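Local coordinates for protein glycosyltransferase (Streptomyces halstedii, PDB 3WAD) that is a glycosyltransferase of the two-domain GT-B type, in which two domains built on parallel sheets face each other, at residues 124-129 with 410-415; 21-26 with 404-409; 117-122 with 137-142; 147-150 with 156-159; 4-9 with 109-114. One frame throughout, in Å; residues are numbered along the deposited sequence.

Contact 1. Residues 124-129 with 410-415; sequences PDLVIW and VRVAER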
# COMPACT_ATOMS: atom_id res chain seq x y z
N PRO B 124 -18.76 -10.41 -0.32
CA PRO B 124 -17.50 -10.65 0.34
C PRO B 124 -17.44 -11.88 1.27
O PRO B 124 -18.43 -12.20 1.85
CB PRO B 124 -17.35 -9.38 1.19
CG PRO B 124 -18.63 -9.02 1.53
CD PRO B 124 -19.47 -9.29 0.28
N ASP B 125 -16.29 -12.50 1.48
CA ASP B 125 -16.21 -13.58 2.48
C ASP B 125 -15.92 -13.14 3.90
O ASP B 125 -16.05 -13.97 4.86
CB ASP B 125 -15.11 -14.54 2.08
CG ASP B 125 -15.35 -15.10 0.65
OD1 ASP B 125 -16.37 -15.81 0.48
OD2 ASP B 125 -14.63 -14.68 -0.31
N LEU B 126 -15.44 -11.89 4.04
CA LEU B 126 -15.12 -11.26 5.38
C LEU B 126 -15.44 -9.73 5.25
O LEU B 126 -15.10 -9.12 4.20
CB LEU B 126 -13.66 -11.56 5.71
CG LEU B 126 -13.09 -11.15 7.10
CD1 LEU B 126 -13.80 -11.95 8.21
CD2 LEU B 126 -11.64 -11.33 7.12
N VAL B 127 -16.26 -9.17 6.17
CA VAL B 127 -16.32 -7.69 6.36
C VAL B 127 -15.44 -7.27 7.57
O VAL B 127 -15.50 -7.91 8.68
CB VAL B 127 -17.75 -7.17 6.39
CG1 VAL B 127 -17.84 -5.57 6.69
CG2 VAL B 127 -18.48 -7.56 5.05
N ILE B 128 -14.57 -6.27 7.35
CA ILE B 128 -13.72 -5.67 8.47
C ILE B 128 -14.15 -4.21 8.57
O ILE B 128 -14.01 -3.45 7.61
CB ILE B 128 -12.23 -5.73 8.24
CG1 ILE B 128 -11.77 -7.22 7.97
CG2 ILE B 128 -11.43 -5.08 9.44
CD1 ILE B 128 -10.35 -7.34 7.60
N TRP B 129 -14.76 -3.84 9.69
CA TRP B 129 -15.28 -2.47 9.80
C TRP B 129 -14.56 -1.74 10.92
O TRP B 129 -14.48 -2.21 12.06
CB TRP B 129 -16.74 -2.42 10.04
CG TRP B 129 -17.36 -3.37 11.11
CD1 TRP B 129 -17.47 -4.80 11.07
CD2 TRP B 129 -17.94 -2.97 12.37
NE1 TRP B 129 -18.16 -5.23 12.19
CE2 TRP B 129 -18.44 -4.15 13.01
CE3 TRP B 129 -18.22 -1.71 12.95
CZ2 TRP B 129 -19.13 -4.11 14.23
CZ3 TRP B 129 -18.90 -1.67 14.16
CH2 TRP B 129 -19.36 -2.88 14.79
N VAL B 410 -8.45 -15.37 8.03
CA VAL B 410 -8.88 -16.45 7.11
C VAL B 410 -9.59 -17.50 7.97
O VAL B 410 -10.60 -18.01 7.52
CB VAL B 410 -7.68 -17.04 6.32
CG1 VAL B 410 -7.99 -18.42 5.66
CG2 VAL B 410 -7.22 -16.05 5.21
N ARG B 411 -9.10 -17.78 9.20
CA ARG B 411 -9.83 -18.76 10.07
C ARG B 411 -11.17 -18.21 10.47
O ARG B 411 -12.09 -18.97 10.63
CB ARG B 411 -9.01 -19.20 11.28
CG ARG B 411 -7.79 -20.10 10.84
CD ARG B 411 -6.99 -20.67 11.98
NE ARG B 411 -5.54 -20.45 11.77
CZ ARG B 411 -4.82 -19.46 12.33
NH1 ARG B 411 -5.40 -18.59 13.15
NH2 ARG B 411 -3.52 -19.35 12.07
N VAL B 412 -11.31 -16.89 10.63
CA VAL B 412 -12.64 -16.30 10.91
C VAL B 412 -13.55 -16.50 9.73
O VAL B 412 -14.71 -16.85 9.92
CB VAL B 412 -12.69 -14.72 11.20
CG1 VAL B 412 -14.15 -14.14 11.05
CG2 VAL B 412 -12.26 -14.45 12.57
N ALA B 413 -13.07 -16.23 8.52
CA ALA B 413 -14.03 -16.33 7.41
C ALA B 413 -14.35 -17.81 7.16
O ALA B 413 -15.47 -18.12 6.76
CB ALA B 413 -13.55 -15.68 6.16
N GLU B 414 -13.38 -18.69 7.42
CA GLU B 414 -13.64 -20.14 7.13
C GLU B 414 -14.55 -20.78 8.17
O GLU B 414 -15.41 -21.53 7.80
CB GLU B 414 -12.33 -20.92 6.99
CG GLU B 414 -11.75 -20.75 5.59
CD GLU B 414 -10.29 -21.21 5.43
OE1 GLU B 414 -9.66 -21.70 6.42
OE2 GLU B 414 -9.76 -21.07 4.29
N ARG B 415 -14.29 -20.46 9.45
CA ARG B 415 -15.04 -20.91 10.65
C ARG B 415 -16.42 -20.32 10.56
O ARG B 415 -17.40 -21.00 10.85
CB ARG B 415 -14.34 -20.48 11.97
CG ARG B 415 -13.56 -21.61 12.78
CD ARG B 415 -13.02 -21.06 14.14
NE ARG B 415 -11.57 -20.75 14.07
CZ ARG B 415 -11.00 -19.54 14.18
NH1 ARG B 415 -9.68 -19.42 14.07
NH2 ARG B 415 -11.71 -18.44 14.42
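L126, the first residue of strand 126-130, lies closest to A413 near the end of helix 402-415, their CA atoms 5.6 Å apart, so the helix passes very near the beginning of the strand. The small side chain of A413 suits so near an approach. Its CB sits 3.3 Å from D125 O and 4.1 Å from L126 CB, so a single methyl covers the peptide that leads into the strand. The residue before it, V412, supplies the second point of contact. Its CG1 meets L126 CD1 at 3.6 Å, the two side chains crossing at about a right angle. L126 gets there because its CG lies anti to the backbone N (chi1 -174°), which extends the isobutyl group toward the helix, while CB stays behind against A413. Apart from the A413 methyl on D125 O, this is apolar packing. The carboxylate of D125 has its partner in strand 2-6, OD2 accepting from R2 N. The main chain of L126 pairs with R2 and L4 of strand 2-6, and its side chain also touches V148 on strand 147-150 next door. V412 reaches P146 in the loop before that strand, and A413 rests on M1. The last turns of helix 402-415 therefore lie against the N-terminal sheet where strands 2-6, 126-130 and 147-150 begin.

Contact 2. Residues 21-26 with 404-409; sequences AWALTT and ETVGEL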
# COMPACT_ATOMS: atom_id res chain seq x y z
N ALA B 21 -5.20 -3.92 5.45
CA ALA B 21 -5.49 -4.00 4.02
C ALA B 21 -4.37 -4.49 3.16
O ALA B 21 -4.57 -5.43 2.33
CB ALA B 21 -6.06 -2.70 3.48
N TRP B 22 -3.21 -3.86 3.26
CA TRP B 22 -2.11 -4.31 2.44
C TRP B 22 -1.55 -5.73 2.76
O TRP B 22 -1.15 -6.42 1.81
CB TRP B 22 -0.96 -3.32 2.49
CG TRP B 22 -1.03 -2.34 1.31
CD1 TRP B 22 -1.39 -1.00 1.37
CD2 TRP B 22 -0.77 -2.62 -0.07
NE1 TRP B 22 -1.34 -0.44 0.09
CE2 TRP B 22 -1.01 -1.42 -0.81
CE3 TRP B 22 -0.37 -3.78 -0.77
CZ2 TRP B 22 -0.79 -1.31 -2.20
CZ3 TRP B 22 -0.16 -3.69 -2.18
CH2 TRP B 22 -0.37 -2.44 -2.87
N ALA B 23 -1.51 -6.12 4.04
CA ALA B 23 -1.17 -7.53 4.45
C ALA B 23 -2.13 -8.51 3.79
O ALA B 23 -1.68 -9.46 3.15
CB ALA B 23 -1.16 -7.71 5.98
N LEU B 24 -3.42 -8.23 3.84
CA LEU B 24 -4.40 -9.04 3.13
C LEU B 24 -4.19 -9.05 1.60
O LEU B 24 -4.32 -10.12 0.92
CB LEU B 24 -5.79 -8.55 3.45
CG LEU B 24 -6.31 -8.86 4.88
CD1 LEU B 24 -7.54 -7.94 5.13
CD2 LEU B 24 -6.77 -10.41 5.04
N THR B 25 -3.85 -7.88 1.05
CA THR B 25 -3.58 -7.80 -0.40
C THR B 25 -2.37 -8.67 -0.81
O THR B 25 -2.43 -9.39 -1.80
CB THR B 25 -3.42 -6.32 -0.81
OG1 THR B 25 -4.66 -5.64 -0.48
CG2 THR B 25 -3.18 -6.18 -2.32
N THR B 26 -1.28 -8.63 -0.06
CA THR B 26 -0.07 -9.27 -0.54
C THR B 26 -0.07 -10.79 -0.25
O THR B 26 0.78 -11.53 -0.77
CB THR B 26 1.19 -8.59 -0.03
OG1 THR B 26 1.18 -8.55 1.42
CG2 THR B 26 1.28 -7.09 -0.68
N GLU B 404 0.61 -13.53 10.38
CA GLU B 404 -0.17 -14.33 11.34
C GLU B 404 -1.63 -13.84 11.51
O GLU B 404 -2.58 -14.63 11.71
CB GLU B 404 0.45 -14.21 12.72
CG GLU B 404 1.74 -14.89 13.00
CD GLU B 404 2.11 -14.77 14.49
OE1 GLU B 404 1.29 -15.21 15.41
OE2 GLU B 404 3.21 -14.21 14.73
N THR B 405 -1.82 -12.52 11.48
CA THR B 405 -3.17 -11.96 11.67
C THR B 405 -4.07 -12.22 10.47
O THR B 405 -5.30 -12.47 10.62
CB THR B 405 -3.12 -10.42 11.96
OG1 THR B 405 -2.30 -10.21 13.14
CG2 THR B 405 -4.48 -9.95 12.16
N VAL B 406 -3.50 -12.09 9.27
CA VAL B 406 -4.24 -12.47 8.08
C VAL B 406 -4.64 -13.95 8.26
O VAL B 406 -5.73 -14.32 7.96
CB VAL B 406 -3.33 -12.30 6.79
CG1 VAL B 406 -3.99 -13.03 5.58
CG2 VAL B 406 -3.08 -10.82 6.51
N GLY B 407 -3.76 -14.78 8.83
CA GLY B 407 -4.06 -16.20 9.00
C GLY B 407 -5.24 -16.39 9.93
O GLY B 407 -6.07 -17.19 9.66
N GLU B 408 -5.33 -15.58 11.00
CA GLU B 408 -6.53 -15.62 11.83
C GLU B 408 -7.75 -15.13 11.14
O GLU B 408 -8.86 -15.60 11.41
CB GLU B 408 -6.35 -14.77 13.10
CG GLU B 408 -5.24 -15.19 13.92
CD GLU B 408 -5.59 -16.36 14.83
OE1 GLU B 408 -6.69 -17.00 14.70
OE2 GLU B 408 -4.70 -16.67 15.65
N LEU B 409 -7.60 -14.11 10.28
CA LEU B 409 -8.76 -13.57 9.65
C LEU B 409 -9.34 -14.60 8.65
O LEU B 409 -10.53 -14.62 8.39
CB LEU B 409 -8.39 -12.24 8.91
CG LEU B 409 -8.12 -11.05 9.87
CD1 LEU B 409 -7.66 -9.82 9.10
CD2 LEU B 409 -9.31 -10.74 10.72
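A23 and L24 carry the side of helix 18-27 that meets V406 and L409, the short helical segments crossing at -79° with their axes 9.6 Å apart. A21 comes first and packs on the sheet; its O accepts both T25 N and T25 OG1, the hydroxyl at 2.8 Å and above the carbonyl plane. W22 turns elsewhere and stacks on W22 of the second subunit. With A23 the contact begins: its CB meets V406 CG2 at 3.7 Å, and V406 CG2 also lies 3.7 Å from L24 N, against the helix backbone. L24 follows. Its CD2 touches V406 CG1 at 3.9 Å and L409 CD1 at 4.2 Å, so one methyl serves two residues a turn apart on the partner helix. V406 can split its branches in this way because CG1 is anti to its backbone N (chi1 166°), leaving CG2 to face A23. Beyond L24, T25 packs on L227 of the second subunit and T26 on A23 of that subunit. The buried, wholly apolar crossing is the arrangement expected of the GT-B fold, where the C-terminal helix returns from the second domain to pack on the first.

Contact 3. Residues 117-122 with 137-142; sequences AHARQW and PIAAEA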
# COMPACT_ATOMS: atom_id res chain seq x y z
N ALA B 117 -25.87 -2.96 -0.92
CA ALA B 117 -25.89 -3.22 -2.37
C ALA B 117 -24.59 -3.78 -2.87
O ALA B 117 -24.63 -4.77 -3.59
CB ALA B 117 -26.30 -2.00 -3.18
N HIS B 118 -23.43 -3.18 -2.50
CA HIS B 118 -22.10 -3.73 -2.86
C HIS B 118 -21.81 -5.09 -2.25
O HIS B 118 -21.14 -5.98 -2.87
CB HIS B 118 -20.97 -2.75 -2.44
CG HIS B 118 -19.61 -3.18 -2.93
ND1 HIS B 118 -19.29 -3.19 -4.27
CD2 HIS B 118 -18.49 -3.58 -2.28
CE1 HIS B 118 -18.05 -3.62 -4.42
NE2 HIS B 118 -17.54 -3.87 -3.23
N ALA B 119 -22.21 -5.25 -0.98
CA ALA B 119 -21.98 -6.58 -0.35
C ALA B 119 -22.81 -7.63 -1.13
O ALA B 119 -22.29 -8.68 -1.44
CB ALA B 119 -22.26 -6.60 1.22
N ARG B 120 -24.03 -7.26 -1.55
CA ARG B 120 -24.93 -8.22 -2.25
C ARG B 120 -24.32 -8.58 -3.61
O ARG B 120 -24.08 -9.78 -3.90
CB ARG B 120 -26.37 -7.73 -2.37
CG ARG B 120 -27.11 -7.53 -1.06
CD ARG B 120 -28.65 -7.69 -1.19
NE ARG B 120 -29.42 -6.53 -0.72
CZ ARG B 120 -30.11 -6.41 0.43
NH1 ARG B 120 -30.13 -7.37 1.38
NH2 ARG B 120 -30.76 -5.27 0.68
N GLN B 121 -23.89 -7.55 -4.35
CA GLN B 121 -23.19 -7.76 -5.62
C GLN B 121 -21.91 -8.51 -5.48
O GLN B 121 -21.75 -9.58 -6.06
CB GLN B 121 -22.93 -6.44 -6.33
CG GLN B 121 -24.13 -5.93 -7.02
CD GLN B 121 -24.98 -7.07 -7.70
OE1 GLN B 121 -24.47 -7.85 -8.56
NE2 GLN B 121 -26.28 -7.16 -7.31
N TRP B 122 -20.97 -7.95 -4.73
CA TRP B 122 -19.61 -8.52 -4.62
C TRP B 122 -19.54 -9.77 -3.81
O TRP B 122 -18.50 -10.52 -3.84
CB TRP B 122 -18.65 -7.50 -3.91
CG TRP B 122 -17.16 -7.75 -4.17
CD1 TRP B 122 -16.61 -8.07 -5.41
CD2 TRP B 122 -16.04 -7.62 -3.28
NE1 TRP B 122 -15.29 -8.16 -5.33
CE2 TRP B 122 -14.87 -7.90 -4.04
CE3 TRP B 122 -15.89 -7.27 -1.93
CZ2 TRP B 122 -13.56 -7.85 -3.49
CZ3 TRP B 122 -14.60 -7.24 -1.38
CH2 TRP B 122 -13.44 -7.55 -2.16
N PRO B 137 -21.39 -3.86 9.91
CA PRO B 137 -22.12 -5.06 10.35
C PRO B 137 -23.47 -5.26 9.65
O PRO B 137 -23.84 -6.39 9.51
CB PRO B 137 -22.29 -4.85 11.89
CG PRO B 137 -22.25 -3.32 12.08
CD PRO B 137 -21.24 -2.85 11.00
N ILE B 138 -24.21 -4.20 9.30
CA ILE B 138 -25.48 -4.31 8.53
C ILE B 138 -25.21 -5.01 7.16
O ILE B 138 -25.85 -6.09 6.80
CB ILE B 138 -26.14 -2.95 8.36
CG1 ILE B 138 -26.36 -2.29 9.74
CG2 ILE B 138 -27.47 -3.01 7.57
CD1 ILE B 138 -27.29 -3.10 10.69
N ALA B 139 -24.22 -4.46 6.43
CA ALA B 139 -23.89 -5.02 5.12
C ALA B 139 -23.48 -6.50 5.24
O ALA B 139 -23.97 -7.33 4.44
CB ALA B 139 -22.79 -4.21 4.45
N ALA B 140 -22.65 -6.85 6.24
CA ALA B 140 -22.12 -8.20 6.42
C ALA B 140 -23.18 -9.25 6.66
O ALA B 140 -23.00 -10.41 6.24
CB ALA B 140 -21.13 -8.29 7.57
N GLU B 141 -24.20 -8.85 7.39
CA GLU B 141 -25.25 -9.73 7.84
C GLU B 141 -26.34 -9.89 6.78
O GLU B 141 -27.20 -10.74 6.89
CB GLU B 141 -25.88 -9.14 9.11
CG GLU B 141 -24.87 -9.18 10.26
CD GLU B 141 -24.97 -10.40 11.11
OE1 GLU B 141 -24.22 -10.47 12.14
OE2 GLU B 141 -25.81 -11.28 10.76
N ALA B 142 -26.33 -9.02 5.78
CA ALA B 142 -27.22 -9.19 4.67
C ALA B 142 -26.74 -10.39 3.85
O ALA B 142 -27.46 -10.91 3.04
CB ALA B 142 -27.30 -7.91 3.89
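A119 and A139 form the inner part of this contact, where two helices come together over alanines. A119 CB lies 3.7 Å from A139 O and 4.1 Å from A139 CB, and the two CA atoms are only 6.0 Å apart. With only methyls between them, the two backbones come close here. Further out, R120 reaches across to A142, its NH1 3.8 Å from A142 CB. The arginine starts off beside its own backbone N (chi1 -64°) and bends at chi3, which brings the guanidinium over to A142; the touch is plain van der Waals contact with a methyl.

A second shell fixes these residues. A119 also packs on L4 of strand 2-6 and on P124, A139 on L115, and A142 on V116, so the seam continues along helix 109-122. R120 and I138 both touch H191. On the sheet side, H118 NE2 is hydrogen-bonded to H32 ND1, and W122 stacks on H32 while its CB lies 3.8 Å above one face of the H118 ring. Helix 135-141 is tied down by E141 OE1, bonded to H147 NE2. Strand 126-130, helix 135-141 and strand 147-150 form a beta-alpha-beta unit, and helix 109-122 packs beside its helix on the same face of the parallel sheet, as in Rossmann-like domains.

Contact 4. Residues 147-150 with 156-159; sequences HVRM and QWGR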
# COMPACT_ATOMS: atom_id res chain seq x y z
N HIS B 147 -18.02 -10.81 10.41
CA HIS B 147 -17.43 -9.43 10.33
C HIS B 147 -16.58 -9.17 11.56
O HIS B 147 -16.94 -9.54 12.69
CB HIS B 147 -18.50 -8.38 10.08
CG HIS B 147 -19.70 -8.54 10.96
ND1 HIS B 147 -19.80 -7.90 12.18
CD2 HIS B 147 -20.80 -9.32 10.84
CE1 HIS B 147 -20.93 -8.25 12.75
NE2 HIS B 147 -21.58 -9.07 11.95
N VAL B 148 -15.43 -8.54 11.33
CA VAL B 148 -14.50 -8.24 12.39
C VAL B 148 -14.54 -6.73 12.68
O VAL B 148 -14.32 -5.88 11.72
CB VAL B 148 -13.12 -8.62 11.96
CG1 VAL B 148 -12.09 -8.18 13.04
CG2 VAL B 148 -13.05 -10.10 11.73
N ARG B 149 -14.86 -6.38 13.94
CA ARG B 149 -14.87 -4.98 14.36
C ARG B 149 -13.41 -4.56 14.66
O ARG B 149 -12.77 -5.12 15.56
CB ARG B 149 -15.88 -4.75 15.52
CG ARG B 149 -15.94 -3.28 16.04
CD ARG B 149 -16.94 -3.14 17.16
NE ARG B 149 -16.49 -3.96 18.28
CZ ARG B 149 -16.11 -3.48 19.47
NH1 ARG B 149 -16.15 -2.16 19.72
NH2 ARG B 149 -15.66 -4.34 20.38
N MET B 150 -12.91 -3.59 13.89
CA MET B 150 -11.54 -3.18 14.04
C MET B 150 -11.39 -1.94 14.96
O MET B 150 -11.88 -0.85 14.63
CB MET B 150 -10.82 -2.96 12.71
CG MET B 150 -9.35 -2.54 12.95
SD MET B 150 -8.45 -2.72 11.38
CE MET B 150 -6.82 -2.63 12.01
N GLN B 156 -13.45 1.56 24.33
CA GLN B 156 -14.34 2.27 25.22
C GLN B 156 -15.75 1.75 25.05
O GLN B 156 -16.52 1.63 26.02
CB GLN B 156 -14.34 3.78 24.88
CG GLN B 156 -13.03 4.50 25.11
CD GLN B 156 -12.58 4.60 26.59
OE1 GLN B 156 -13.12 3.93 27.48
NE2 GLN B 156 -11.59 5.51 26.83
N TRP B 157 -16.14 1.50 23.79
CA TRP B 157 -17.53 1.17 23.52
C TRP B 157 -17.82 -0.20 24.07
O TRP B 157 -18.89 -0.40 24.65
CB TRP B 157 -17.74 1.16 21.99
CG TRP B 157 -19.17 1.08 21.47
CD1 TRP B 157 -19.76 0.01 20.84
CD2 TRP B 157 -20.14 2.16 21.43
NE1 TRP B 157 -21.04 0.34 20.44
CE2 TRP B 157 -21.30 1.64 20.80
CE3 TRP B 157 -20.17 3.45 21.96
CZ2 TRP B 157 -22.46 2.42 20.59
CZ3 TRP B 157 -21.32 4.26 21.75
CH2 TRP B 157 -22.46 3.72 21.06
N GLY B 158 -16.85 -1.14 23.92
CA GLY B 158 -17.09 -2.52 24.43
C GLY B 158 -17.10 -2.55 25.96
O GLY B 158 -17.97 -3.21 26.59
N ARG B 159 -16.15 -1.81 26.54
CA ARG B 159 -16.13 -1.60 28.01
C ARG B 159 -17.48 -1.05 28.57
O ARG B 159 -18.06 -1.60 29.53
CB ARG B 159 -14.97 -0.66 28.36
CG ARG B 159 -14.87 -0.33 29.88
CD ARG B 159 -13.79 0.73 30.15
NE ARG B 159 -14.12 2.02 29.56
CZ ARG B 159 -14.95 2.93 30.08
NH1 ARG B 159 -15.56 2.72 31.26
NH2 ARG B 159 -15.15 4.09 29.41
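The guanidinium of R149 approaches W157 and G158 at a slant, with NH1 4.3 Å from W157 CB and 4.4 Å from G158 N. These touches are loose, and what holds the flat group lies around them. NH1 forms a salt bridge with D155 OD1, NH2 is bonded to T205 OG1, and NE to T201 O, so all three nitrogens have a partner. D155 OD1 also accepts from G158 N, which makes that carboxylate the real bridge between arginine and helix. R149 spans the gap by running straight out from the strand, CG anti to the backbone N (chi1 179°), before it turns at chi3.

Strand 147-150 is an inner strand of the N-terminal parallel sheet, and helix 156-168 follows it after a short loop, the strand-loop-helix order of a Rossmann-like domain. R149 leaves the strand close to its C-terminal end and points to the first turn of that helix.

Within that turn, R159 grips Q156 OE1 side-on in its guanidinium plane, with NE at 3.0 Å and NH2 at 2.8 Å. The NE donor lies nearly in line with the amide C=O (172°), whereas NH2 comes from above the amide plane. R159 also makes a cation-pi contact with F215. Q156 NE2 is bonded to W344 O, and the W157 ring meets that of F96 with planes at about 60°.

Contact 5. Residues 4-9 with 109-114; sequences LMTVFA and STMTAD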
# COMPACT_ATOMS: atom_id res chain seq x y z
N LEU B 4 -14.34 -7.07 2.30
CA LEU B 4 -14.89 -5.75 2.22
C LEU B 4 -14.55 -5.00 3.54
O LEU B 4 -15.08 -5.30 4.60
CB LEU B 4 -16.40 -5.83 1.94
CG LEU B 4 -17.21 -4.56 1.92
CD1 LEU B 4 -16.65 -3.60 0.80
CD2 LEU B 4 -18.74 -4.76 1.77
N MET B 5 -13.67 -4.01 3.45
CA MET B 5 -13.32 -3.17 4.61
C MET B 5 -14.02 -1.86 4.51
O MET B 5 -14.13 -1.30 3.41
CB MET B 5 -11.84 -2.92 4.63
CG MET B 5 -11.06 -4.27 4.56
SD MET B 5 -9.26 -4.07 4.74
CE MET B 5 -9.08 -3.48 6.45
N THR B 6 -14.56 -1.36 5.64
CA THR B 6 -15.30 -0.15 5.52
C THR B 6 -14.86 0.80 6.66
O THR B 6 -14.61 0.37 7.78
CB THR B 6 -16.78 -0.39 5.41
OG1 THR B 6 -17.47 0.86 5.24
CG2 THR B 6 -17.32 -1.16 6.65
N VAL B 7 -14.74 2.08 6.35
CA VAL B 7 -14.37 3.08 7.36
C VAL B 7 -15.09 4.38 6.97
O VAL B 7 -15.18 4.68 5.76
CB VAL B 7 -12.82 3.19 7.51
CG1 VAL B 7 -12.19 3.63 6.21
CG2 VAL B 7 -12.43 4.23 8.59
N PHE B 8 -15.62 5.14 7.95
CA PHE B 8 -16.17 6.46 7.64
C PHE B 8 -15.05 7.41 7.10
O PHE B 8 -13.87 7.11 7.28
CB PHE B 8 -16.97 7.09 8.81
CG PHE B 8 -16.10 7.59 9.94
CD1 PHE B 8 -15.80 8.96 10.06
CD2 PHE B 8 -15.48 6.69 10.84
CE1 PHE B 8 -14.90 9.44 11.11
CE2 PHE B 8 -14.63 7.14 11.89
CZ PHE B 8 -14.36 8.51 12.04
N ALA B 9 -15.41 8.53 6.43
CA ALA B 9 -14.41 9.40 5.79
C ALA B 9 -13.60 10.21 6.78
O ALA B 9 -13.96 11.34 7.19
CB ALA B 9 -15.06 10.30 4.65
N SER B 109 -28.05 6.24 6.11
CA SER B 109 -28.94 5.29 5.41
C SER B 109 -28.53 5.16 3.92
O SER B 109 -28.62 4.05 3.37
CB SER B 109 -30.39 5.72 5.53
OG SER B 109 -30.57 6.84 4.72
N THR B 110 -28.05 6.26 3.32
CA THR B 110 -27.50 6.22 1.94
C THR B 110 -26.19 5.42 1.90
O THR B 110 -26.04 4.50 1.08
CB THR B 110 -27.28 7.58 1.35
OG1 THR B 110 -28.54 8.32 1.34
CG2 THR B 110 -26.77 7.39 -0.15
N MET B 111 -25.25 5.74 2.79
CA MET B 111 -23.99 5.00 2.88
C MET B 111 -24.23 3.53 3.15
O MET B 111 -23.59 2.67 2.54
CB MET B 111 -23.12 5.64 3.96
CG MET B 111 -21.70 5.44 3.78
SD MET B 111 -21.37 4.20 4.90
CE MET B 111 -19.61 4.25 5.14
N THR B 112 -25.14 3.27 4.09
CA THR B 112 -25.48 1.93 4.47
C THR B 112 -26.17 1.18 3.30
O THR B 112 -25.80 0.06 3.00
CB THR B 112 -26.29 1.95 5.80
OG1 THR B 112 -25.51 2.60 6.84
CG2 THR B 112 -26.67 0.53 6.28
N ALA B 113 -27.13 1.80 2.64
CA ALA B 113 -27.77 1.13 1.47
C ALA B 113 -26.72 0.84 0.34
O ALA B 113 -26.56 -0.35 -0.19
CB ALA B 113 -28.97 1.97 1.03
N ASP B 114 -25.88 1.85 0.04
CA ASP B 114 -24.78 1.60 -0.92
C ASP B 114 -23.90 0.52 -0.47
O ASP B 114 -23.47 -0.28 -1.30
CB ASP B 114 -23.88 2.83 -1.21
CG ASP B 114 -24.60 3.90 -1.99
OD1 ASP B 114 -25.85 3.80 -2.10
OD2 ASP B 114 -23.93 4.87 -2.46
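T6 OG1 is hydrogen-bonded to A34 O on the neighbouring strand 30-35, and the methyl CE of M111 sits 4.0 Å from the same oxygen. The hydroxyl is placed there by its torsion, lying anti to the backbone N with chi1 -177°. M111 comes from helix 109-122, its CA-CB bond directed at the strand. The chain then bends at chi2 (-102°), and CE leads the way, with SD standing back 5.1 Å from T6 OG1. The two side chains meet at a slant, and the touch is made by the very end of the methionine. V7 O, in the next residue, is 4.5 Å from M111 CE and has S35 OG as its hydrogen-bond partner. Both oxygens near the methyl are thus bonded to the end of strand 30-35, T6 OG1 to A34 and V7 O to S35. L115, one turn along the helix from M111, also packs on T6, and T112 OG1 turns to other partners, D108 O and K187 NZ. The chemistry is therefore one-sided: directional bonds join T6 and V7 to strand 30-35, while the helix meets them through an apolar methionine methyl that lies beside T6 OG1 without competing for its hydroxyl.

All five contacts involve the N-terminal sheet or the helices around it. Contacts 1, 4 and 5 share that sheet through the neighbouring strands 126-130, 147-150 and 2-6. Contacts 3 and 5 share helix 109-122, with centres about 10 Å apart, and contacts 1 and 2 share helix 402-415, centres about 11 Å apart. Along the chain contact 5 closes before contact 3 opens, and contact 3 before contact 4; contacts 3 and 4 are local (15 and 6 residues), while contact 5 spans 100. Contacts 1 and 2 instead bring in the chain's end, 281 and 378 residues away, and so bind the C-terminal helix to the first domain. Contacts 2 and 3, centres about 21 Å apart, both touch the second subunit.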